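Local coordinates for protein probable thiamine pyrophosphokinase (Staphylococcus saprophyticus, PDB 3L8M) that probably transfers pyrophosphate from ATP to thiamine, making thiamine diphosphate, at residues L80-A85 / R91-Y96; D104-A109 / I125-D130; L5-R10 / T76-G81; R30-L35 / Q43-D48; I112-E117 / S203-R208. One frame throughout, in Å; residues are numbered along the deposited sequence.

Contact 1 (L80-A85 / R91-Y96). With NA (sodium ion), chain C.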
# COMPACT_ATOMS: atom_id res chain seq x y z
N LEU A 80 -16.73 -20.28 -6.80
CA LEU A 80 -15.38 -20.67 -6.42
C LEU A 80 -14.60 -19.40 -6.07
O LEU A 80 -13.90 -19.34 -5.04
CB LEU A 80 -14.69 -21.40 -7.58
CG LEU A 80 -15.33 -22.70 -8.10
CD1 LEU A 80 -14.58 -23.18 -9.34
CD2 LEU A 80 -15.29 -23.77 -7.02
N GLY A 81 -14.73 -18.38 -6.92
CA GLY A 81 -14.05 -17.11 -6.68
C GLY A 81 -14.37 -16.57 -5.31
O GLY A 81 -13.48 -16.08 -4.61
N ILE A 82 -15.64 -16.69 -4.91
CA ILE A 82 -16.11 -16.22 -3.61
C ILE A 82 -15.45 -17.01 -2.49
O ILE A 82 -14.81 -16.44 -1.59
CB ILE A 82 -17.64 -16.40 -3.49
CG1 ILE A 82 -18.35 -15.47 -4.46
CG2 ILE A 82 -18.09 -16.14 -2.05
CD1 ILE A 82 -18.13 -14.00 -4.17
N ASP A 83 -15.64 -18.32 -2.53
CA ASP A 83 -15.07 -19.20 -1.53
C ASP A 83 -13.56 -18.95 -1.43
O ASP A 83 -13.00 -18.85 -0.34
CB ASP A 83 -15.36 -20.65 -1.92
CG ASP A 83 -14.55 -21.65 -1.12
OD1 ASP A 83 -14.69 -21.68 0.12
OD2 ASP A 83 -13.78 -22.40 -1.75
N GLN A 84 -12.90 -18.84 -2.59
CA GLN A 84 -11.47 -18.60 -2.62
C GLN A 84 -11.08 -17.26 -2.00
O GLN A 84 -9.96 -17.11 -1.52
CB GLN A 84 -10.94 -18.66 -4.05
CG GLN A 84 -10.80 -20.06 -4.58
CD GLN A 84 -9.89 -20.91 -3.72
OE1 GLN A 84 -8.79 -20.48 -3.34
NE2 GLN A 84 -10.33 -22.12 -3.40
N ALA A 85 -12.00 -16.29 -2.04
CA ALA A 85 -11.71 -14.99 -1.44
C ALA A 85 -11.89 -15.10 0.07
O ALA A 85 -11.11 -14.54 0.84
CB ALA A 85 -12.64 -13.91 -2.00
N ARG A 91 -13.24 -10.22 3.96
CA ARG A 91 -14.51 -10.18 4.68
C ARG A 91 -15.62 -9.41 3.98
O ARG A 91 -16.80 -9.71 4.16
CB ARG A 91 -14.30 -9.58 6.07
CG ARG A 91 -15.46 -9.84 7.01
CD ARG A 91 -15.12 -10.93 8.02
NE ARG A 91 -14.30 -10.42 9.12
CZ ARG A 91 -14.70 -9.47 9.96
NH1 ARG A 91 -15.91 -8.93 9.83
NH2 ARG A 91 -13.90 -9.06 10.94
N ASN A 92 -15.25 -8.40 3.20
CA ASN A 92 -16.22 -7.59 2.47
C ASN A 92 -15.97 -7.87 1.00
O ASN A 92 -14.89 -7.59 0.50
CB ASN A 92 -16.01 -6.10 2.76
CG ASN A 92 -16.28 -5.75 4.21
OD1 ASN A 92 -17.38 -5.95 4.72
ND2 ASN A 92 -15.27 -5.22 4.89
N ILE A 93 -16.97 -8.44 0.33
CA ILE A 93 -16.86 -8.77 -1.08
C ILE A 93 -17.89 -8.06 -1.94
O ILE A 93 -19.09 -8.15 -1.68
CB ILE A 93 -17.02 -10.30 -1.32
CG1 ILE A 93 -16.19 -11.09 -0.29
CG2 ILE A 93 -16.59 -10.65 -2.73
CD1 ILE A 93 -14.77 -10.64 -0.17
N ASP A 94 -17.42 -7.34 -2.96
CA ASP A 94 -18.30 -6.64 -3.88
C ASP A 94 -18.18 -7.30 -5.24
O ASP A 94 -17.10 -7.31 -5.84
CB ASP A 94 -17.90 -5.16 -4.01
CG ASP A 94 -18.22 -4.36 -2.77
OD1 ASP A 94 -18.86 -4.93 -1.86
OD2 ASP A 94 -17.85 -3.16 -2.72
N VAL A 95 -19.29 -7.87 -5.72
CA VAL A 95 -19.29 -8.53 -7.02
C VAL A 95 -19.90 -7.59 -8.06
O VAL A 95 -21.05 -7.15 -7.93
CB VAL A 95 -20.07 -9.87 -6.97
CG1 VAL A 95 -20.05 -10.53 -8.35
CG2 VAL A 95 -19.45 -10.80 -5.92
N TYR A 96 -19.12 -7.28 -9.08
CA TYR A 96 -19.56 -6.41 -10.16
C TYR A 96 -19.62 -7.26 -11.40
O TYR A 96 -18.94 -8.29 -11.47
CB TYR A 96 -18.52 -5.30 -10.39
CG TYR A 96 -18.39 -4.32 -9.25
CD1 TYR A 96 -19.14 -3.15 -9.23
CD2 TYR A 96 -17.49 -4.56 -8.21
CE1 TYR A 96 -19.01 -2.23 -8.20
CE2 TYR A 96 -17.35 -3.64 -7.17
CZ TYR A 96 -18.11 -2.47 -7.17
OH TYR A 96 -17.96 -1.54 -6.18
NA NA C . -19.68 -5.91 0.69
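I93 is the first residue of strand 92-96 to meet helix 77-87, in an alpha/beta layered fold whose central sheet has parallel strands here. The strand runs nearly antiparallel to the helix that precedes it, their local axes 159° apart. I93 offers two branches: its CD1 lies 4.3 Å from A85 CB, while its CG2 sits 4.0 Å from I82 CD1. A small alanine suits the helix where it faces the strand, and the branched isoleucines fill the interval between the layers. D94, next along, points away from the helix. On that other side of the sheet its OD1 binds the sodium ion, which also takes the backbone oxygen of N124. V95 turns back to the helix. Its CG1 is anti to the backbone N (chi1 -180°), leaving CG2 as the branch that meets I82, whose side chain it crosses at about a right angle. I82 CD1 thus touches both strand residues, approaching V95 CG2 to 3.9 Å.

Contact 2 (D104-A109 / I125-D130)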
# COMPACT_ATOMS: atom_id res chain seq x y z
N ASP A 104 -29.86 -16.70 -16.10
CA ASP A 104 -29.66 -17.91 -15.31
C ASP A 104 -28.42 -17.72 -14.44
O ASP A 104 -28.35 -18.24 -13.33
CB ASP A 104 -29.56 -19.17 -16.21
CG ASP A 104 -28.53 -19.04 -17.32
OD1 ASP A 104 -27.99 -17.93 -17.55
OD2 ASP A 104 -28.25 -20.08 -17.98
N HIS A 105 -27.46 -16.93 -14.93
CA HIS A 105 -26.24 -16.66 -14.19
C HIS A 105 -26.50 -15.67 -13.05
O HIS A 105 -26.05 -15.89 -11.92
CB HIS A 105 -25.16 -16.09 -15.12
CG HIS A 105 -24.71 -17.05 -16.19
ND1 HIS A 105 -24.29 -18.33 -15.91
CD2 HIS A 105 -24.62 -16.90 -17.53
CE1 HIS A 105 -23.94 -18.93 -17.04
NE2 HIS A 105 -24.14 -18.09 -18.04
N PHE A 106 -27.22 -14.60 -13.36
CA PHE A 106 -27.55 -13.61 -12.34
C PHE A 106 -28.18 -14.32 -11.16
O PHE A 106 -27.90 -13.99 -10.01
CB PHE A 106 -28.56 -12.59 -12.87
CG PHE A 106 -29.12 -11.70 -11.80
CD1 PHE A 106 -28.31 -10.79 -11.14
CD2 PHE A 106 -30.46 -11.81 -11.43
CE1 PHE A 106 -28.82 -9.99 -10.11
CE2 PHE A 106 -30.99 -11.02 -10.40
CZ PHE A 106 -30.16 -10.10 -9.74
N MSE A 107 -29.05 -15.29 -11.46
CA MSE A 107 -29.75 -16.07 -10.44
C MSE A 107 -28.79 -16.94 -9.63
O MSE A 107 -28.94 -17.09 -8.41
CB MSE A 107 -30.81 -16.96 -11.10
CG MSE A 107 -31.84 -16.17 -11.91
SE MSE A 107 -32.93 -15.04 -10.80
CE MSE A 107 -34.26 -16.35 -10.35
N GLY A 108 -27.80 -17.52 -10.31
CA GLY A 108 -26.83 -18.35 -9.62
C GLY A 108 -26.08 -17.46 -8.65
O GLY A 108 -25.77 -17.86 -7.51
N ALA A 109 -25.80 -16.24 -9.09
CA ALA A 109 -25.09 -15.29 -8.24
C ALA A 109 -25.91 -15.06 -6.97
O ALA A 109 -25.34 -14.86 -5.89
CB ALA A 109 -24.84 -13.97 -9.01
N ILE A 125 -21.27 -10.09 1.57
CA ILE A 125 -21.25 -10.18 0.11
C ILE A 125 -22.34 -9.30 -0.52
O ILE A 125 -23.51 -9.39 -0.15
CB ILE A 125 -21.49 -11.64 -0.36
CG1 ILE A 125 -20.58 -12.62 0.39
CG2 ILE A 125 -21.24 -11.74 -1.85
CD1 ILE A 125 -19.13 -12.58 -0.07
N LYS A 126 -21.95 -8.45 -1.47
CA LYS A 126 -22.91 -7.59 -2.16
C LYS A 126 -22.73 -7.66 -3.68
O LYS A 126 -21.59 -7.65 -4.17
CB LYS A 126 -22.77 -6.13 -1.75
CG LYS A 126 -23.16 -5.79 -0.35
CD LYS A 126 -22.95 -4.30 -0.12
CE LYS A 126 -23.20 -3.92 1.33
NZ LYS A 126 -23.00 -2.46 1.58
N LEU A 127 -23.84 -7.73 -4.41
CA LEU A 127 -23.81 -7.74 -5.88
C LEU A 127 -24.06 -6.28 -6.21
O LEU A 127 -24.95 -5.66 -5.61
CB LEU A 127 -24.94 -8.61 -6.46
CG LEU A 127 -25.00 -10.07 -5.98
CD1 LEU A 127 -26.25 -10.78 -6.56
CD2 LEU A 127 -23.73 -10.80 -6.41
N ILE A 128 -23.29 -5.73 -7.14
CA ILE A 128 -23.45 -4.32 -7.47
C ILE A 128 -23.37 -4.00 -8.95
O ILE A 128 -22.52 -4.54 -9.64
CB ILE A 128 -22.36 -3.46 -6.78
CG1 ILE A 128 -22.26 -3.79 -5.28
CG2 ILE A 128 -22.64 -1.97 -7.00
CD1 ILE A 128 -21.12 -3.05 -4.57
N ASP A 129 -24.26 -3.14 -9.44
CA ASP A 129 -24.18 -2.67 -10.82
C ASP A 129 -24.49 -1.17 -10.80
O ASP A 129 -24.69 -0.60 -9.73
CB ASP A 129 -25.07 -3.46 -11.80
CG ASP A 129 -26.57 -3.32 -11.56
OD1 ASP A 129 -27.02 -2.51 -10.72
OD2 ASP A 129 -27.30 -4.05 -12.25
N ASP A 130 -24.52 -0.54 -11.97
CA ASP A 130 -24.76 0.90 -12.05
C ASP A 130 -26.08 1.41 -11.44
O ASP A 130 -26.21 2.61 -11.21
CB ASP A 130 -24.67 1.38 -13.51
CG ASP A 130 -25.57 0.60 -14.44
OD1 ASP A 130 -26.44 -0.15 -13.94
OD2 ASP A 130 -25.43 0.74 -15.66
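The F106 ring and the L127 side chain meet obliquely, CE1 of the ring lying 4.5 Å from L127 CD1. The ring reaches the strand because CG is anti to the backbone N of F106 (chi1 169°), which carries it along the helix surface toward the sheet, where it also touches I134. A second flat group, the H105 imidazole, has D104 OD1 3.5 Å above one face, offset toward the rim; this pair lies within the helix segment and does not meet the strand.

Closer in, A109 is the helix residue whose small side chain lets the two backbones approach. Its CB is 4.2 Å from L127 CD2, and its carbonyl O is equally far from L127 CD1, so L127 spreads its two methyls over one helix residue. A leucine suits this place, since its forked end can meet F106 and A109 together, and no polar group is asked to bond across. Beyond the strand, OD1 of D129 accepts from T131 N and from N132 ND2, tying the end of the strand to the turn that follows. Strand 92-96, helix 103-113 and strand 124-128, with the two strands parallel neighbours, form a beta-alpha-beta crossover, and this contact packs its helix on its second strand.

Contact 3 (L5-R10 / T76-G81)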
# COMPACT_ATOMS: atom_id res chain seq x y z
N LEU A 5 -14.82 -8.26 -7.19
CA LEU A 5 -14.79 -9.27 -8.25
C LEU A 5 -15.40 -8.71 -9.52
O LEU A 5 -16.42 -8.03 -9.47
CB LEU A 5 -15.57 -10.53 -7.84
CG LEU A 5 -14.83 -11.57 -6.99
CD1 LEU A 5 -14.51 -10.98 -5.62
CD2 LEU A 5 -15.69 -12.83 -6.87
N LEU A 6 -14.76 -8.98 -10.65
CA LEU A 6 -15.31 -8.54 -11.91
C LEU A 6 -15.66 -9.79 -12.72
O LEU A 6 -14.80 -10.63 -12.98
CB LEU A 6 -14.30 -7.68 -12.66
CG LEU A 6 -14.84 -7.03 -13.94
CD1 LEU A 6 -16.10 -6.23 -13.60
CD2 LEU A 6 -13.77 -6.13 -14.57
N CYS A 7 -16.93 -9.92 -13.11
CA CYS A 7 -17.40 -11.06 -13.90
C CYS A 7 -17.62 -10.72 -15.37
O CYS A 7 -17.90 -11.61 -16.16
CB CYS A 7 -18.73 -11.59 -13.38
SG CYS A 7 -18.76 -12.01 -11.65
N GLY A 8 -17.50 -9.45 -15.72
CA GLY A 8 -17.72 -9.04 -17.10
C GLY A 8 -17.91 -7.53 -17.20
O GLY A 8 -17.69 -6.83 -16.21
N ASN A 9 -18.33 -7.03 -18.36
CA ASN A 9 -18.50 -5.59 -18.54
C ASN A 9 -19.93 -5.04 -18.69
O ASN A 9 -20.11 -3.92 -19.17
CB ASN A 9 -17.66 -5.13 -19.74
CG ASN A 9 -18.15 -5.71 -21.06
OD1 ASN A 9 -18.72 -6.81 -21.10
ND2 ASN A 9 -17.91 -4.99 -22.15
N ARG A 10 -20.93 -5.81 -18.26
CA ARG A 10 -22.32 -5.35 -18.35
C ARG A 10 -22.81 -4.59 -17.11
O ARG A 10 -22.61 -5.05 -15.99
CB ARG A 10 -23.27 -6.53 -18.58
CG ARG A 10 -23.25 -7.11 -19.98
CD ARG A 10 -24.13 -8.36 -20.03
NE ARG A 10 -24.02 -9.04 -21.31
CZ ARG A 10 -24.54 -8.59 -22.44
NH1 ARG A 10 -25.24 -7.46 -22.45
NH2 ARG A 10 -24.35 -9.26 -23.57
N THR A 76 -20.14 -22.99 -9.72
CA THR A 76 -19.88 -22.06 -10.82
C THR A 76 -18.54 -21.35 -10.58
O THR A 76 -17.98 -21.43 -9.48
CB THR A 76 -20.98 -20.98 -10.91
OG1 THR A 76 -20.97 -20.20 -9.71
CG2 THR A 76 -22.36 -21.64 -11.11
N ASP A 77 -18.03 -20.66 -11.60
CA ASP A 77 -16.76 -19.95 -11.46
C ASP A 77 -16.87 -18.84 -10.42
O ASP A 77 -15.93 -18.59 -9.65
CB ASP A 77 -16.32 -19.38 -12.82
CG ASP A 77 -15.94 -20.48 -13.81
OD1 ASP A 77 -15.88 -21.66 -13.40
OD2 ASP A 77 -15.68 -20.18 -14.99
N LEU A 78 -18.03 -18.20 -10.36
CA LEU A 78 -18.23 -17.14 -9.39
C LEU A 78 -18.27 -17.69 -7.97
O LEU A 78 -17.76 -17.06 -7.04
CB LEU A 78 -19.54 -16.38 -9.68
CG LEU A 78 -19.91 -15.34 -8.60
CD1 LEU A 78 -18.74 -14.37 -8.47
CD2 LEU A 78 -21.21 -14.59 -8.96
N ALA A 79 -18.87 -18.86 -7.79
CA ALA A 79 -18.98 -19.44 -6.45
C ALA A 79 -17.61 -19.85 -5.90
O ALA A 79 -17.38 -19.78 -4.70
CB ALA A 79 -19.94 -20.64 -6.46
N LEU A 80 -16.73 -20.28 -6.80
CA LEU A 80 -15.38 -20.67 -6.42
C LEU A 80 -14.60 -19.40 -6.07
O LEU A 80 -13.90 -19.34 -5.04
CB LEU A 80 -14.69 -21.40 -7.58
CG LEU A 80 -15.33 -22.70 -8.10
CD1 LEU A 80 -14.58 -23.18 -9.34
CD2 LEU A 80 -15.29 -23.77 -7.02
N GLY A 81 -14.73 -18.38 -6.92
CA GLY A 81 -14.05 -17.11 -6.68
C GLY A 81 -14.37 -16.57 -5.31
O GLY A 81 -13.48 -16.08 -4.61
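The first turn of helix 77-87 lies against the end of strand 2-6, where L78 reaches L5 and C7. One methyl does the work on the helix side: L78 CD1 stands 3.8 Å from L5 CD2 and 4.0 Å from C7 SG. The leucine gets there because its CG is anti to the backbone N (chi1 174°), although the side chain does not start out pointing at the strand; it then crosses L5 obliquely. L5 and C7 alternate with L6, so both face the helix while L6 lies on the other side of the sheet, against helix 30-37. A sulfur is a fitting neighbour for a methyl, being large and weakly polar.

Strand 2-6 is central in the parallel part of a Rossmann-like alpha/beta sheet, between strands 24-28 and 92-96, and the helix covers one face of it. G81, which has no side chain, presents bare backbone to the strand, and L5 CD2 lies 4.3 Å from its C. At the other end the helix starts with an N-cap: T76 OG1 accepts from A79 N at 3.1 Å with an N-H...O angle of 152°, satisfying an amide that the first turn would otherwise leave without a helical partner. D77, just after the cap, brings its OD2 close to OD1 of D29, two acidic groups near the C-terminal ends of the parallel strands, a proximity that would probably be unfavourable if both were charged and unscreened.

Contact 4 (R30-L35 / Q43-D48)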
# COMPACT_ATOMS: atom_id res chain seq x y z
N ARG A 30 -14.47 -13.63 -18.01
CA ARG A 30 -14.14 -12.45 -18.81
C ARG A 30 -13.66 -11.25 -17.98
O ARG A 30 -12.95 -10.38 -18.49
CB ARG A 30 -15.35 -12.03 -19.66
CG ARG A 30 -15.71 -13.00 -20.77
CD ARG A 30 -16.96 -12.52 -21.51
NE ARG A 30 -17.30 -13.40 -22.63
CZ ARG A 30 -18.30 -13.18 -23.48
NH1 ARG A 30 -19.07 -12.11 -23.35
NH2 ARG A 30 -18.53 -14.04 -24.47
N GLY A 31 -14.05 -11.19 -16.71
CA GLY A 31 -13.60 -10.09 -15.88
C GLY A 31 -12.08 -10.05 -15.85
O GLY A 31 -11.48 -8.98 -15.87
N THR A 32 -11.45 -11.22 -15.84
CA THR A 32 -9.99 -11.31 -15.82
C THR A 32 -9.31 -10.44 -16.88
O THR A 32 -8.50 -9.58 -16.56
CB THR A 32 -9.52 -12.78 -15.99
OG1 THR A 32 -10.14 -13.61 -14.99
CG2 THR A 32 -8.01 -12.89 -15.86
N LEU A 33 -9.65 -10.65 -18.15
CA LEU A 33 -9.07 -9.86 -19.23
C LEU A 33 -9.41 -8.36 -19.15
O LEU A 33 -8.58 -7.53 -19.52
CB LEU A 33 -9.50 -10.42 -20.59
CG LEU A 33 -9.00 -11.82 -20.97
CD1 LEU A 33 -7.48 -11.86 -20.84
CD2 LEU A 33 -9.63 -12.88 -20.07
N ILE A 34 -10.61 -8.02 -18.68
CA ILE A 34 -10.98 -6.60 -18.57
C ILE A 34 -10.08 -5.93 -17.52
O ILE A 34 -9.65 -4.79 -17.70
CB ILE A 34 -12.46 -6.38 -18.13
CG1 ILE A 34 -13.45 -7.10 -19.07
CG2 ILE A 34 -12.77 -4.89 -18.12
CD1 ILE A 34 -13.24 -6.84 -20.54
N LEU A 35 -9.79 -6.63 -16.42
CA LEU A 35 -8.93 -6.07 -15.38
C LEU A 35 -7.55 -5.74 -15.93
O LEU A 35 -7.08 -4.60 -15.83
CB LEU A 35 -8.80 -7.03 -14.19
CG LEU A 35 -10.06 -7.10 -13.32
CD1 LEU A 35 -9.93 -8.14 -12.24
CD2 LEU A 35 -10.28 -5.74 -12.70
N GLN A 43 -5.55 -10.20 -7.99
CA GLN A 43 -4.93 -10.96 -6.92
C GLN A 43 -4.94 -12.43 -7.38
O GLN A 43 -4.03 -13.21 -7.07
CB GLN A 43 -5.77 -10.84 -5.64
CG GLN A 43 -5.93 -9.43 -5.09
CD GLN A 43 -4.60 -8.85 -4.62
OE1 GLN A 43 -3.83 -9.53 -3.93
NE2 GLN A 43 -4.33 -7.61 -4.99
N PHE A 44 -5.98 -12.81 -8.12
CA PHE A 44 -6.14 -14.15 -8.67
C PHE A 44 -7.39 -14.20 -9.54
O PHE A 44 -8.26 -13.35 -9.43
CB PHE A 44 -6.21 -15.20 -7.55
CG PHE A 44 -7.45 -15.16 -6.71
CD1 PHE A 44 -8.64 -15.71 -7.18
CD2 PHE A 44 -7.42 -14.61 -5.44
CE1 PHE A 44 -9.78 -15.73 -6.39
CE2 PHE A 44 -8.56 -14.61 -4.63
CZ PHE A 44 -9.74 -15.18 -5.11
N ALA A 45 -7.48 -15.20 -10.40
CA ALA A 45 -8.63 -15.31 -11.28
C ALA A 45 -9.10 -16.75 -11.46
O ALA A 45 -8.31 -17.69 -11.38
CB ALA A 45 -8.28 -14.72 -12.64
N VAL A 46 -10.40 -16.90 -11.71
CA VAL A 46 -11.01 -18.20 -11.94
C VAL A 46 -11.67 -18.11 -13.30
O VAL A 46 -12.22 -17.07 -13.65
CB VAL A 46 -12.10 -18.51 -10.89
CG1 VAL A 46 -12.67 -19.90 -11.13
CG2 VAL A 46 -11.55 -18.38 -9.48
N GLY A 47 -11.61 -19.18 -14.08
CA GLY A 47 -12.24 -19.15 -15.39
C GLY A 47 -11.31 -19.56 -16.49
O GLY A 47 -10.09 -19.47 -16.36
N ASP A 48 -11.89 -20.01 -17.60
CA ASP A 48 -11.13 -20.46 -18.77
C ASP A 48 -11.24 -18.98 -19.14
O ASP A 48 -12.30 -18.38 -18.95
CB ASP A 48 -12.09 -20.99 -19.83
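T32 turns its OG1 anti to its own carbonyl carbon (chi1 -55°), which places hydroxyl and CG2 methyl together over the methyl of A45. The pair belongs to the beta-alpha-beta unit of strand 24-28, helix 30-37 and strand 44-46, in which the helix is laid on the outermost strand of the sheet within this chain. A45 CB lies 3.7 Å from CG2 and 3.2 Å from OG1 of T32. Two small residues suit the place, since the helix and strand backbones come within 6.2 Å, measured between the CA atoms of T32 and A45. F44 and V46 point to the other side of the strand; there F44 makes a cation-pi contact with R88 and packs on M1 of a second subunit. G47, just past the strand, has phi 127° and psi 157°, where a beta carbon would collide with the carbonyl O of V46, so glycine suits the place. As for the hydroxyl, no bond crosses to the strand: OG1 of T32 gives a weak hydrogen bond to the backbone O of D29, three residues earlier.

Contact 5 (I112-E117 / S203-R208)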
# COMPACT_ATOMS: atom_id res chain seq x y z
N ILE A 112 -25.48 -17.87 -4.27
CA ILE A 112 -24.28 -17.75 -3.45
C ILE A 112 -24.50 -16.90 -2.19
O ILE A 112 -24.09 -17.29 -1.09
CB ILE A 112 -23.11 -17.15 -4.26
CG1 ILE A 112 -22.76 -18.08 -5.42
CG2 ILE A 112 -21.89 -16.99 -3.37
CD1 ILE A 112 -21.83 -17.44 -6.41
N LEU A 113 -25.16 -15.75 -2.35
CA LEU A 113 -25.42 -14.87 -1.23
C LEU A 113 -26.26 -15.60 -0.18
O LEU A 113 -26.21 -15.28 1.01
CB LEU A 113 -26.20 -13.63 -1.69
CG LEU A 113 -25.60 -12.62 -2.67
CD1 LEU A 113 -26.71 -11.71 -3.16
CD2 LEU A 113 -24.51 -11.80 -2.01
N GLU A 114 -27.03 -16.58 -0.63
CA GLU A 114 -27.92 -17.33 0.26
C GLU A 114 -27.28 -18.56 0.90
O GLU A 114 -27.89 -19.21 1.75
CB GLU A 114 -29.18 -17.72 -0.53
CG GLU A 114 -29.83 -16.51 -1.21
CD GLU A 114 -30.88 -16.88 -2.24
OE1 GLU A 114 -30.88 -18.03 -2.72
OE2 GLU A 114 -31.70 -16.01 -2.59
N LYS A 115 -26.05 -18.88 0.51
CA LYS A 115 -25.39 -20.03 1.10
C LYS A 115 -25.28 -19.84 2.62
O LYS A 115 -24.82 -18.80 3.10
CB LYS A 115 -24.00 -20.22 0.49
CG LYS A 115 -24.03 -20.62 -0.97
CD LYS A 115 -22.75 -21.35 -1.35
CE LYS A 115 -22.86 -22.00 -2.72
NZ LYS A 115 -21.73 -22.93 -3.00
N PRO A 116 -25.73 -20.84 3.38
CA PRO A 116 -25.68 -20.79 4.85
C PRO A 116 -24.25 -20.76 5.39
O PRO A 116 -23.99 -20.21 6.45
CB PRO A 116 -26.45 -22.05 5.26
CG PRO A 116 -26.17 -22.99 4.13
CD PRO A 116 -26.32 -22.11 2.92
N GLU A 117 -23.33 -21.33 4.63
CA GLU A 117 -21.93 -21.35 5.01
C GLU A 117 -21.41 -19.94 5.29
O GLU A 117 -20.39 -19.77 5.97
CB GLU A 117 -21.11 -21.99 3.89
CG GLU A 117 -19.61 -22.05 4.14
CD GLU A 117 -18.86 -22.62 2.96
OE1 GLU A 117 -19.00 -22.06 1.85
OE2 GLU A 117 -18.13 -23.62 3.13
N SER A 203 -35.77 -15.53 5.63
CA SER A 203 -34.67 -14.72 5.12
C SER A 203 -35.15 -13.90 3.93
O SER A 203 -36.07 -14.30 3.21
CB SER A 203 -33.53 -15.64 4.68
OG SER A 203 -33.97 -16.55 3.68
N VAL A 204 -34.54 -12.74 3.71
CA VAL A 204 -34.92 -11.88 2.60
C VAL A 204 -33.73 -11.22 1.91
O VAL A 204 -32.70 -10.93 2.54
CB VAL A 204 -35.87 -10.75 3.05
CG1 VAL A 204 -37.08 -11.34 3.77
CG2 VAL A 204 -35.12 -9.77 3.96
N LEU A 205 -33.86 -11.00 0.61
CA LEU A 205 -32.82 -10.32 -0.14
C LEU A 205 -33.19 -8.85 -0.05
O LEU A 205 -34.36 -8.49 -0.19
CB LEU A 205 -32.82 -10.76 -1.61
CG LEU A 205 -32.26 -12.14 -1.95
CD1 LEU A 205 -32.71 -12.52 -3.35
CD2 LEU A 205 -30.73 -12.13 -1.85
N MSE A 206 -32.22 -8.00 0.21
CA MSE A 206 -32.50 -6.59 0.27
C MSE A 206 -31.90 -6.00 -0.99
O MSE A 206 -30.76 -6.28 -1.31
CB MSE A 206 -31.86 -5.96 1.50
CG MSE A 206 -31.87 -4.44 1.46
SE MSE A 206 -31.15 -3.72 2.92
CE MSE A 206 -31.98 -2.18 2.91
N ILE A 207 -32.69 -5.20 -1.71
CA ILE A 207 -32.20 -4.60 -2.94
C ILE A 207 -32.42 -3.10 -2.95
O ILE A 207 -33.55 -2.63 -2.83
CB ILE A 207 -32.88 -5.23 -4.17
CG1 ILE A 207 -32.56 -4.43 -5.42
CG2 ILE A 207 -34.38 -5.31 -3.97
CD1 ILE A 207 -32.94 -5.13 -6.69
N ARG A 208 -31.34 -2.35 -3.07
CA ARG A 208 -31.43 -0.91 -3.11
C ARG A 208 -31.30 -0.44 -4.54
O ARG A 208 -30.44 -0.91 -5.29
CB ARG A 208 -30.34 -0.30 -2.22
CG ARG A 208 -30.47 -0.78 -0.79
CD ARG A 208 -30.26 0.34 0.20
NE ARG A 208 -29.07 0.13 1.01
CZ ARG A 208 -28.71 0.92 2.01
NH1 ARG A 208 -29.45 1.98 2.32
NH2 ARG A 208 -27.61 0.66 2.71
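E114 and L205 cross at about a right angle, the glutamate's carboxylate laid against the forked end of the leucine. One oxygen does the touching: E114 OE2 is 3.7 Å from L205 CD1 and 4.0 Å from its CG, with CD2 only slightly farther. The glutamate reaches this far because its chain is extended beyond CG (chi2 167°), so the acid reaches out from the backbone toward the strand. Beside it L113 points at the strand from the start and brings its CD1 to 4.2 Å from L205 CD2. L205 therefore has an apolar neighbour on one branch and a carboxylate oxygen near both, while V158 touches E114 and L205 as well.

Strand 204-209 lies in the antiparallel half of the mixed sheet, two strands beyond 124-128, and the contact reaches it from helix 103-113, which also packs on strand 124-128 of the parallel part. K115 N bonds to I112 O within the same segment. Leucine suits the place because its two methyls can meet an apolar side chain and the carboxylate together, without needing a polar partner. Since no hydrogen bond or salt bridge links the segments, the join rests on van der Waals contact, and the glutamate contributes its bulk here rather than a bond of its charge.

Contacts 1, 2 and 4 are buried, while contacts 3 and 5 are partly so. All five set a helix, or its end, against the same mixed sheet, and none has a hydrogen bond across its segments. Contacts 1 and 3 share helix 77-87, including L80 and G81, and pack it on neighbouring strands 92-96 and 2-6; contacts 2 and 5 share helix 103-113. Aliphatic side chains dominate contacts 1 to 3, contact 2 adding a ring and contact 3 a sulfur. Towards the two ends of the sheet polar atoms enter: a threonine hydroxyl in contact 4, a carboxylate in contact 5. Those two contacts lie on opposite sides of the chain's centre, their centres about 24 Å apart.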